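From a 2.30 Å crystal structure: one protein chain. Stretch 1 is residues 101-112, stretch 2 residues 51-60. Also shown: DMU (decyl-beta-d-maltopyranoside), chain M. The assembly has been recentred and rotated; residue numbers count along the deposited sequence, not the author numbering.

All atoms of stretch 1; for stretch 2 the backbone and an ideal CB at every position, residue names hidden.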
ATOM      1  N   VAL A 101      16.246  18.995  11.500  1.00 30.19           N
ATOM      2  CA  VAL A 101      15.635  18.708  12.788  1.00 31.41           C
ATOM      3  C   VAL A 101      15.947  17.262  13.169  1.00 35.20           C
ATOM      4  O   VAL A 101      16.357  16.985  14.296  1.00 39.94           O
ATOM      5  CB  VAL A 101      14.099  18.913  12.754  1.00 35.64           C
ATOM      6  CG1 VAL A 101      13.451  18.265  13.973  1.00 26.15           C
ATOM      7  CG2 VAL A 101      13.776  20.404  12.720  1.00 29.78           C
ATOM      8  N   TRP A 102      15.754  16.344  12.222  1.00 35.93           N
ATOM      9  CA  TRP A 102      16.025  14.928  12.461  1.00 33.83           C
ATOM     10  C   TRP A 102      17.481  14.728  12.891  1.00 33.20           C
ATOM     11  O   TRP A 102      17.765  13.980  13.827  1.00 35.26           O
ATOM     12  CB  TRP A 102      15.748  14.099  11.200  1.00 23.87           C
ATOM     13  CG  TRP A 102      16.443  12.771  11.212  1.00 24.45           C
ATOM     14  CD1 TRP A 102      16.066  11.647  11.904  1.00 32.23           C
ATOM     15  CD2 TRP A 102      17.691  12.458  10.589  1.00 26.51           C
ATOM     16  NE1 TRP A 102      17.010  10.656  11.754  1.00 32.89           N
ATOM     17  CE2 TRP A 102      18.018  11.123  10.953  1.00 27.81           C
ATOM     18  CE3 TRP A 102      18.570  13.174   9.762  1.00 27.47           C
ATOM     19  CZ2 TRP A 102      19.186  10.490  10.516  1.00 28.62           C
ATOM     20  CZ3 TRP A 102      19.739  12.542   9.324  1.00 29.57           C
ATOM     21  CH2 TRP A 102      20.033  11.212   9.703  1.00 33.44           C
ATOM     22  N   TYR A 103      18.402  15.389  12.198  1.00 30.22           N
ATOM     23  CA  TYR A 103      19.814  15.281  12.540  1.00 31.19           C
ATOM     24  C   TYR A 103      20.067  15.765  13.963  1.00 32.47           C
ATOM     25  O   TYR A 103      20.793  15.125  14.732  1.00 30.64           O
ATOM     26  CB  TYR A 103      20.674  16.105  11.589  1.00 36.10           C
ATOM     27  CG  TYR A 103      22.138  16.029  11.944  1.00 42.87           C
ATOM     28  CD1 TYR A 103      22.895  14.909  11.618  1.00 45.38           C
ATOM     29  CD2 TYR A 103      22.750  17.048  12.669  1.00 47.85           C
ATOM     30  CE1 TYR A 103      24.223  14.802  12.008  1.00 52.72           C
ATOM     31  CE2 TYR A 103      24.076  16.951  13.065  1.00 50.28           C
ATOM     32  CZ  TYR A 103      24.807  15.827  12.730  1.00 55.75           C
ATOM     33  OH  TYR A 103      26.127  15.729  13.102  1.00 63.55           O
ATOM     34  N   LEU A 104      19.463  16.899  14.306  1.00 30.64           N
ATOM     35  CA  LEU A 104      19.622  17.465  15.632  1.00 37.97           C
ATOM     36  C   LEU A 104      18.984  16.607  16.724  1.00 40.35           C
ATOM     37  O   LEU A 104      19.548  16.453  17.803  1.00 42.65           O
ATOM     38  CB  LEU A 104      19.029  18.875  15.678  1.00 41.40           C
ATOM     39  CG  LEU A 104      19.709  19.942  14.816  1.00 40.74           C
ATOM     40  CD1 LEU A 104      18.977  21.260  14.966  1.00 28.79           C
ATOM     41  CD2 LEU A 104      21.156  20.108  15.248  1.00 38.79           C
ATOM     42  N   VAL A 105      17.811  16.043  16.451  1.00 37.80           N
ATOM     43  CA  VAL A 105      17.138  15.223  17.450  1.00 31.74           C
ATOM     44  C   VAL A 105      17.897  13.938  17.767  1.00 37.02           C
ATOM     45  O   VAL A 105      17.963  13.511  18.918  1.00 35.96           O
ATOM     46  CB  VAL A 105      15.694  14.887  17.006  1.00 43.19           C
ATOM     47  CG1 VAL A 105      15.104  13.822  17.900  1.00 35.65           C
ATOM     48  CG2 VAL A 105      14.827  16.139  17.076  1.00 37.46           C
ATOM     49  N   PHE A 106      18.490  13.322  16.753  1.00 35.44           N
ATOM     50  CA  PHE A 106      19.224  12.087  16.979  1.00 39.62           C
ATOM     51  C   PHE A 106      20.715  12.243  17.248  1.00 40.45           C
ATOM     52  O   PHE A 106      21.299  11.419  17.943  1.00 43.82           O
ATOM     53  CB  PHE A 106      19.048  11.123  15.790  1.00 32.61           C
ATOM     54  CG  PHE A 106      17.724  10.422  15.766  1.00 40.12           C
ATOM     55  CD1 PHE A 106      16.603  11.027  15.203  1.00 43.67           C
ATOM     56  CD2 PHE A 106      17.596   9.153  16.318  1.00 33.63           C
ATOM     57  CE1 PHE A 106      15.373  10.375  15.187  1.00 34.75           C
ATOM     58  CE2 PHE A 106      16.371   8.492  16.309  1.00 35.17           C
ATOM     59  CZ  PHE A 106      15.257   9.107  15.742  1.00 35.03           C
ATOM     60  N   TYR A 107      21.341  13.291  16.721  1.00 39.77           N
ATOM     61  CA  TYR A 107      22.788  13.419  16.899  1.00 46.23           C
ATOM     62  C   TYR A 107      23.393  14.647  17.582  1.00 49.51           C
ATOM     63  O   TYR A 107      24.615  14.747  17.654  1.00 49.93           O
ATOM     64  CB  TYR A 107      23.457  13.240  15.540  1.00 41.12           C
ATOM     65  CG  TYR A 107      22.948  12.040  14.781  1.00 54.10           C
ATOM     66  CD1 TYR A 107      23.143  10.747  15.263  1.00 56.97           C
ATOM     67  CD2 TYR A 107      22.267  12.198  13.577  1.00 60.61           C
ATOM     68  CE1 TYR A 107      22.669   9.641  14.563  1.00 58.94           C
ATOM     69  CE2 TYR A 107      21.790  11.103  12.870  1.00 61.31           C
ATOM     70  CZ  TYR A 107      21.993   9.826  13.366  1.00 67.05           C
ATOM     71  OH  TYR A 107      21.503   8.742  12.672  1.00 70.08           O
ATOM     72  N   SER A 108      22.577  15.578  18.075  1.00 44.43           N
ATOM     73  CA  SER A 108      23.143  16.759  18.732  1.00 42.27           C
ATOM     74  C   SER A 108      24.057  16.296  19.861  1.00 40.05           C
ATOM     75  O   SER A 108      23.746  15.344  20.574  1.00 42.45           O
ATOM     76  CB  SER A 108      22.043  17.683  19.290  1.00 30.58           C
ATOM     77  OG  SER A 108      21.444  17.151  20.458  1.00 41.82           O
ATOM     78  N   PRO A 109      25.210  16.962  20.025  1.00 44.38           N
ATOM     79  CA  PRO A 109      26.169  16.608  21.076  1.00 43.62           C
ATOM     80  C   PRO A 109      25.550  16.698  22.466  1.00 40.18           C
ATOM     81  O   PRO A 109      24.795  17.630  22.765  1.00 38.52           O
ATOM     82  CB  PRO A 109      27.296  17.619  20.862  1.00 41.38           C
ATOM     83  CG  PRO A 109      26.575  18.806  20.344  1.00 41.71           C
ATOM     84  CD  PRO A 109      25.624  18.202  19.344  1.00 46.18           C
ATOM     85  N   PHE A 110      25.865  15.717  23.304  1.00 34.25           N
ATOM     86  CA  PHE A 110      25.342  15.667  24.664  1.00 44.44           C
ATOM     87  C   PHE A 110      23.820  15.550  24.603  1.00 44.82           C
ATOM     88  O   PHE A 110      23.134  15.663  25.622  1.00 47.92           O
ATOM     89  CB  PHE A 110      25.773  16.924  25.454  1.00 45.84           C
ATOM     90  CG  PHE A 110      27.270  17.129  25.503  1.00 42.42           C
ATOM     91  CD1 PHE A 110      28.078  16.300  26.279  1.00 47.84           C
ATOM     92  CD2 PHE A 110      27.877  18.116  24.729  1.00 48.68           C
ATOM     93  CE1 PHE A 110      29.475  16.447  26.284  1.00 44.63           C
ATOM     94  CE2 PHE A 110      29.275  18.274  24.724  1.00 52.89           C
ATOM     95  CZ  PHE A 110      30.077  17.437  25.502  1.00 37.40           C
ATOM     96  N   ASP A 111      23.302  15.330  23.395  1.00 43.21           N
ATOM     97  CA  ASP A 111      21.870  15.155  23.186  1.00 38.84           C
ATOM     98  C   ASP A 111      21.045  16.335  23.721  1.00 40.43           C
ATOM     99  O   ASP A 111      19.922  16.145  24.185  1.00 40.20           O
ATOM    100  CB  ASP A 111      21.443  13.852  23.879  1.00 41.24           C
ATOM    101  CG  ASP A 111      20.496  13.000  23.031  1.00 56.92           C
ATOM    102  OD1 ASP A 111      20.544  13.073  21.781  1.00 52.97           O
ATOM    103  OD2 ASP A 111      19.714  12.236  23.630  1.00 57.84           O
ATOM    104  N   VAL A 112      21.594  17.548  23.649  1.00 38.52           N
ATOM    105  CA  VAL A 112      20.897  18.729  24.159  1.00 40.20           C
ATOM    106  C   VAL A 112      19.550  18.998  23.534  1.00 37.96           C
ATOM    107  O   VAL A 112      18.591  19.348  24.229  1.00 40.95           O
ATOM    108  CB  VAL A 112      21.714  20.015  23.991  1.00 39.25           C
ATOM    109  CG1 VAL A 112      22.791  20.077  25.046  1.00 51.98           C
ATOM    110  CG2 VAL A 112      22.299  20.075  22.578  1.00 35.96           C
ATOM    111  N   UNK A  51      17.624   3.008  20.441  1.00 68.47           N
ATOM    112  CA  UNK A  51      17.379   4.062  19.460  1.00 62.25           C
ATOM    113  C   UNK A  51      18.657   4.705  18.942  1.00 56.75           C
ATOM    114  O   UNK A  51      18.894   4.749  17.736  1.00 56.17           O
ATOM    115  CB  UNK A  51      16.481   5.139  20.072  1.00 62.25           C
ATOM    116  N   UNK A  52      19.480   5.202  19.857  1.00 55.40           N
ATOM    117  CA  UNK A  52      20.718   5.861  19.473  1.00 59.84           C
ATOM    118  C   UNK A  52      21.694   4.955  18.736  1.00 58.46           C
ATOM    119  O   UNK A  52      22.263   5.357  17.722  1.00 55.60           O
ATOM    120  CB  UNK A  52      21.400   6.429  20.719  1.00 59.84           C
ATOM    121  N   UNK A  53      21.896   3.742  19.238  1.00 60.45           N
ATOM    122  CA  UNK A  53      22.808   2.819  18.574  1.00 66.14           C
ATOM    123  C   UNK A  53      22.221   2.515  17.201  1.00 65.25           C
ATOM    124  O   UNK A  53      22.928   2.507  16.193  1.00 64.36           O
ATOM    125  CB  UNK A  53      23.016   1.542  19.391  1.00 66.14           C
ATOM    126  N   UNK A  54      20.914   2.282  17.172  1.00 62.09           N
ATOM    127  CA  UNK A  54      20.213   1.986  15.933  1.00 58.02           C
ATOM    128  C   UNK A  54      20.402   3.093  14.900  1.00 57.36           C
ATOM    129  O   UNK A  54      20.702   2.826  13.734  1.00 55.67           O
ATOM    130  CB  UNK A  54      18.723   1.776  16.210  1.00 58.02           C
ATOM    131  N   UNK A  55      20.220   4.334  15.335  1.00 49.30           N
ATOM    132  CA  UNK A  55      20.349   5.481  14.451  1.00 52.62           C
ATOM    133  C   UNK A  55      21.773   5.676  13.939  1.00 54.05           C
ATOM    134  O   UNK A  55      21.984   6.177  12.830  1.00 50.94           O
ATOM    135  CB  UNK A  55      19.885   6.746  15.176  1.00 52.62           C
ATOM    136  N   UNK A  56      22.756   5.287  14.740  1.00 51.96           N
ATOM    137  CA  UNK A  56      24.138   5.452  14.316  1.00 62.71           C
ATOM    138  C   UNK A  56      24.588   4.341  13.369  1.00 61.82           C
ATOM    139  O   UNK A  56      25.524   4.521  12.589  1.00 62.69           O
ATOM    140  CB  UNK A  56      25.056   5.495  15.539  1.00 62.71           C
ATOM    141  N   UNK A  57      23.897   3.206  13.418  1.00 60.38           N
ATOM    142  CA  UNK A  57      24.220   2.081  12.546  1.00 60.01           C
ATOM    143  C   UNK A  57      23.418   2.119  11.246  1.00 58.41           C
ATOM    144  O   UNK A  57      23.893   1.652  10.214  1.00 57.29           O
ATOM    145  CB  UNK A  57      23.964   0.761  13.277  1.00 60.01           C
ATOM    146  N   UNK A  58      22.207   2.671  11.295  1.00 53.34           N
ATOM    147  CA  UNK A  58      21.362   2.756  10.103  1.00 52.37           C
ATOM    148  C   UNK A  58      20.787   4.160   9.930  1.00 47.16           C
ATOM    149  O   UNK A  58      19.577   4.368   9.992  1.00 49.76           O
ATOM    150  CB  UNK A  58      20.228   1.732  10.182  1.00 52.37           C
ATOM    151  N   UNK A  59      21.654   5.141   9.682  1.00 45.71           N
ATOM    152  CA  UNK A  59      21.235   6.532   9.506  1.00 43.70           C
ATOM    153  C   UNK A  59      20.269   6.781   8.356  1.00 44.86           C
ATOM    154  O   UNK A  59      19.327   7.559   8.498  1.00 47.50           O
ATOM    155  CB  UNK A  59      22.475   7.404   9.297  1.00 43.70           C
ATOM    156  N   UNK A  60      20.498   6.131   7.221  1.00 41.33           N
ATOM    157  CA  UNK A  60      19.621   6.317   6.075  1.00 42.99           C
ATOM    158  C   UNK A  60      18.216   5.832   6.415  1.00 45.95           C
ATOM    159  O   UNK A  60      17.222   6.502   6.117  1.00 38.80           O
ATOM    160  CB  UNK A  60      20.165   5.579   4.850  1.00 42.99           C
TER
HETATM  161  C1  DMU M 312      18.766  -0.102   5.583  1.00 86.42           C
HETATM  162  C2  DMU M 312      18.776  -1.564   6.080  1.00 84.27           C
HETATM  163  C3  DMU M 312      17.772  -1.732   7.267  1.00 86.08           C
HETATM  164  C4  DMU M 312      16.389  -1.133   6.885  1.00 87.06           C
HETATM  165  O5  DMU M 312      16.498   0.236   6.395  1.00 85.98           O
HETATM  166  C6  DMU M 312      17.331   0.324   5.212  1.00 80.48           C
HETATM  167  O7  DMU M 312      17.572  -3.143   7.594  1.00 95.15           O
HETATM  168  O16 DMU M 312      17.353   1.687   4.745  1.00 71.44           O
HETATM  169  C18 DMU M 312      16.433   1.799   3.645  1.00 60.02           C
HETATM  170  C19 DMU M 312      16.244   3.279   3.277  1.00 59.21           C
HETATM  171  C22 DMU M 312      17.481   3.811   2.556  1.00 55.74           C
HETATM  172  C25 DMU M 312      17.522   5.336   2.664  1.00 55.29           C
HETATM  173  C28 DMU M 312      17.319   5.974   1.272  1.00 50.97           C
HETATM  174  C31 DMU M 312      18.368   7.070   0.988  1.00 58.71           C
HETATM  175  C34 DMU M 312      18.496   8.071   2.156  1.00 58.82           C
HETATM  176  C37 DMU M 312      19.728   8.962   1.920  1.00 64.55           C
HETATM  177  C40 DMU M 312      19.361  10.096   0.942  1.00 63.76           C
HETATM  178  C43 DMU M 312      20.325  11.269   1.122  1.00 63.31           C
HETATM  179  O49 DMU M 312      19.628   0.020   4.431  1.00 90.00           O
HETATM  180  O55 DMU M 312      20.106  -1.861   6.537  1.00 83.86           O
HETATM  181  C57 DMU M 312      15.482  -1.155   8.121  1.00 82.88           C
HETATM  182  O61 DMU M 312      14.124  -1.061   7.702  1.00 88.59           O
HETATM  183  C5  DMU M 312      18.459  -5.061   8.684  1.00110.75           C
HETATM  184  C7  DMU M 312      17.098  -5.591   9.169  1.00109.27           C
HETATM  185  C8  DMU M 312      16.699  -4.891  10.427  1.00109.87           C
HETATM  186  C9  DMU M 312      16.793  -3.389  10.329  1.00113.91           C
HETATM  187  O1  DMU M 312      18.071  -2.913   9.827  1.00106.61           O
HETATM  188  C10 DMU M 312      18.472  -3.552   8.533  1.00107.24           C
HETATM  189  O2  DMU M 312      15.497  -5.376  10.824  1.00106.73           O
HETATM  190  O3  DMU M 312      18.814  -5.594   7.445  1.00109.82           O
HETATM  191  O4  DMU M 312      17.171  -7.028   9.293  1.00108.76           O
HETATM  192  C11 DMU M 312      16.412  -2.768  11.615  1.00124.12           C
HETATM  193  O6  DMU M 312      16.346  -1.329  11.541  1.00136.34           O

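Position 51 opens a helix, with phi/psi of -39/-55. Its CA-to-CB bond points sideways, and the ideal CB lies 5.0 Å from CE2 of Phe-106. The ring comes near this site, so a small or medium apolar residue would suit. It is Ala-51, which does not reach the ring.

Position 52 is helical and its bond also points sideways. No atom of stretch 1 lies within 5.5 Å of the ideal CB, so only a longer side chain can make contact. Beyond it lies the carboxylate of Asp-111, so a long polar, basic or aliphatic chain is possible. The residue is Ile-52. With chi1 m and chi2 t, its CD1 extends to 4.3 Å from Asp-111 OD2. The contact is loose, and both carboxylate oxygens are hydrogen-bonded elsewhere in the structure.

Position 53 is out of reach, and stretch 1 sets no preference. It is Ser-53.

Position 54 points sideways, with nothing of stretch 1 near its CB. The detergent lies nearby, so apolar or sugar-binding side chains are plausible. It is Phe-54, chi1 t, whose CD1 comes no nearer than 5.9 Å, to Phe-106 CE2.

Position 55 points toward stretch 1 and is the tightest site. The ideal CB is 3.5 Å from Phe-106 CD2 and 3.6 Å from Tyr-107 OH. Space is short, and Gly, Ala or Ser would suit. The backbone matters as well: Tyr-107 OH lies 2.6 Å from O of this position and donates a hydrogen bond to it, with the oxygen near the plane of the ring. The main chain makes this bond, so it does not specify the side chain. The residue is Ser-55. Its chi1 is p, and OG donates to Ile-52 O at 2.7 Å, turning the hydroxyl back to its own helix.

Position 56 points sideways, with the ideal CB 4.9 Å from Tyr-107 CE1. A long side chain could lie along that ring, and a basic one could approach the Phe-106 carbonyl. It is Arg-56, extended at chi2 and chi3. Tyr-107 CD1 sits over one face of the guanidinium, 3.8 Å from NH1. NH2 is 4.4 Å from Phe-106 O, too far for a hydrogen bond.

Position 57 points away, so many residues would fit. It is Lys-57.

Position 58 leaves helical phi/psi (-132/65) and points away; polar residues would suit this N-cap. It is His-58. ND1 makes a weak hydrogen bond to Phe-54 O, 3.3 Å, and DMU O1 lies over one ring face.

Position 59 has phi -60 at a helix start, which allows proline. Its ideal CB is 3.8 Å from Tyr-107 OH and 4.5 Å from Trp-102 CH2, favouring a compact apolar residue. It is Pro-59. Its O lies 3.6 Å from Trp-102 CZ2.

Position 60 points away, toward the detergent's alkyl chain, so apolar residues would suit. It is Phe-60, with CD1 3.4 Å from DMU C37.

Stretch 2, residues 51-60: AISFSRKHPF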
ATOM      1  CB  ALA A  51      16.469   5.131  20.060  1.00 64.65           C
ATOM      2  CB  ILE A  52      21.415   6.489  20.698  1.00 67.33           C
ATOM      3  CG1 ILE A  52      20.569   7.651  21.224  1.00 71.83           C
ATOM      4  CG2 ILE A  52      22.801   6.982  20.316  1.00 63.11           C
ATOM      5  CD1 ILE A  52      21.129   8.310  22.468  1.00 86.21           C
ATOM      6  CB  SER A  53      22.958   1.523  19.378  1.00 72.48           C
ATOM      7  OG  SER A  53      21.737   0.805  19.435  1.00 83.02           O
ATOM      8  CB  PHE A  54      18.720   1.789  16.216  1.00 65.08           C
ATOM      9  CG  PHE A  54      17.858   1.813  14.982  1.00 67.77           C
ATOM     10  CD1 PHE A  54      17.535   3.019  14.360  1.00 70.84           C
ATOM     11  CD2 PHE A  54      17.385   0.632  14.430  1.00 66.92           C
ATOM     12  CE1 PHE A  54      16.758   3.045  13.205  1.00 70.53           C
ATOM     13  CE2 PHE A  54      16.608   0.651  13.278  1.00 73.54           C
ATOM     14  CZ  PHE A  54      16.293   1.860  12.664  1.00 74.98           C
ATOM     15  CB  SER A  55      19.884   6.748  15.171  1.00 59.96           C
ATOM     16  OG  SER A  55      20.713   7.032  16.285  1.00 74.06           O
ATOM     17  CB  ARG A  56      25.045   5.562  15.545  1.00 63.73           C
ATOM     18  CG  ARG A  56      24.831   6.881  16.285  1.00 76.67           C
ATOM     19  CD  ARG A  56      25.672   7.007  17.544  1.00 93.83           C
ATOM     20  NE  ARG A  56      25.457   8.289  18.219  1.00102.51           N
ATOM     21  CZ  ARG A  56      25.843   9.470  17.740  1.00105.83           C
ATOM     22  NH1 ARG A  56      26.474   9.552  16.575  1.00106.75           N
ATOM     23  NH2 ARG A  56      25.593  10.576  18.429  1.00104.52           N
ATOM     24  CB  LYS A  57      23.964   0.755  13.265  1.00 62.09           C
ATOM     25  CG  LYS A  57      24.941   0.474  14.392  1.00 71.45           C
ATOM     26  CD  LYS A  57      24.607  -0.817  15.118  1.00 83.02           C
ATOM     27  CE  LYS A  57      25.578  -1.080  16.266  1.00 96.48           C
ATOM     28  NZ  LYS A  57      25.563  -0.002  17.305  1.00 95.02           N
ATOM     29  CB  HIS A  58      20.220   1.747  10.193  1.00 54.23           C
ATOM     30  CG  HIS A  58      20.657   0.377  10.595  1.00 65.52           C
ATOM     31  ND1 HIS A  58      20.886   0.025  11.909  1.00 66.54           N
ATOM     32  CD2 HIS A  58      20.923  -0.727   9.859  1.00 69.39           C
ATOM     33  CE1 HIS A  58      21.271  -1.235  11.964  1.00 71.18           C
ATOM     34  NE2 HIS A  58      21.304  -1.717  10.733  1.00 69.12           N
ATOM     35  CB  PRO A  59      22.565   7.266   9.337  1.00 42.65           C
ATOM     36  CG  PRO A  59      23.418   6.239   8.651  1.00 40.91           C
ATOM     37  CD  PRO A  59      23.099   4.992   9.436  1.00 38.69           C
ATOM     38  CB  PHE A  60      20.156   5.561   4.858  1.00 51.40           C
ATOM     39  CG  PHE A  60      21.501   6.040   4.391  1.00 59.34           C
ATOM     40  CD1 PHE A  60      21.718   7.386   4.126  1.00 55.42           C
ATOM     41  CD2 PHE A  60      22.548   5.144   4.195  1.00 62.76           C
ATOM     42  CE1 PHE A  60      22.956   7.838   3.672  1.00 55.14           C
ATOM     43  CE2 PHE A  60      23.794   5.590   3.741  1.00 66.57           C
ATOM     44  CZ  PHE A  60      23.994   6.942   3.478  1.00 55.32           C
TER
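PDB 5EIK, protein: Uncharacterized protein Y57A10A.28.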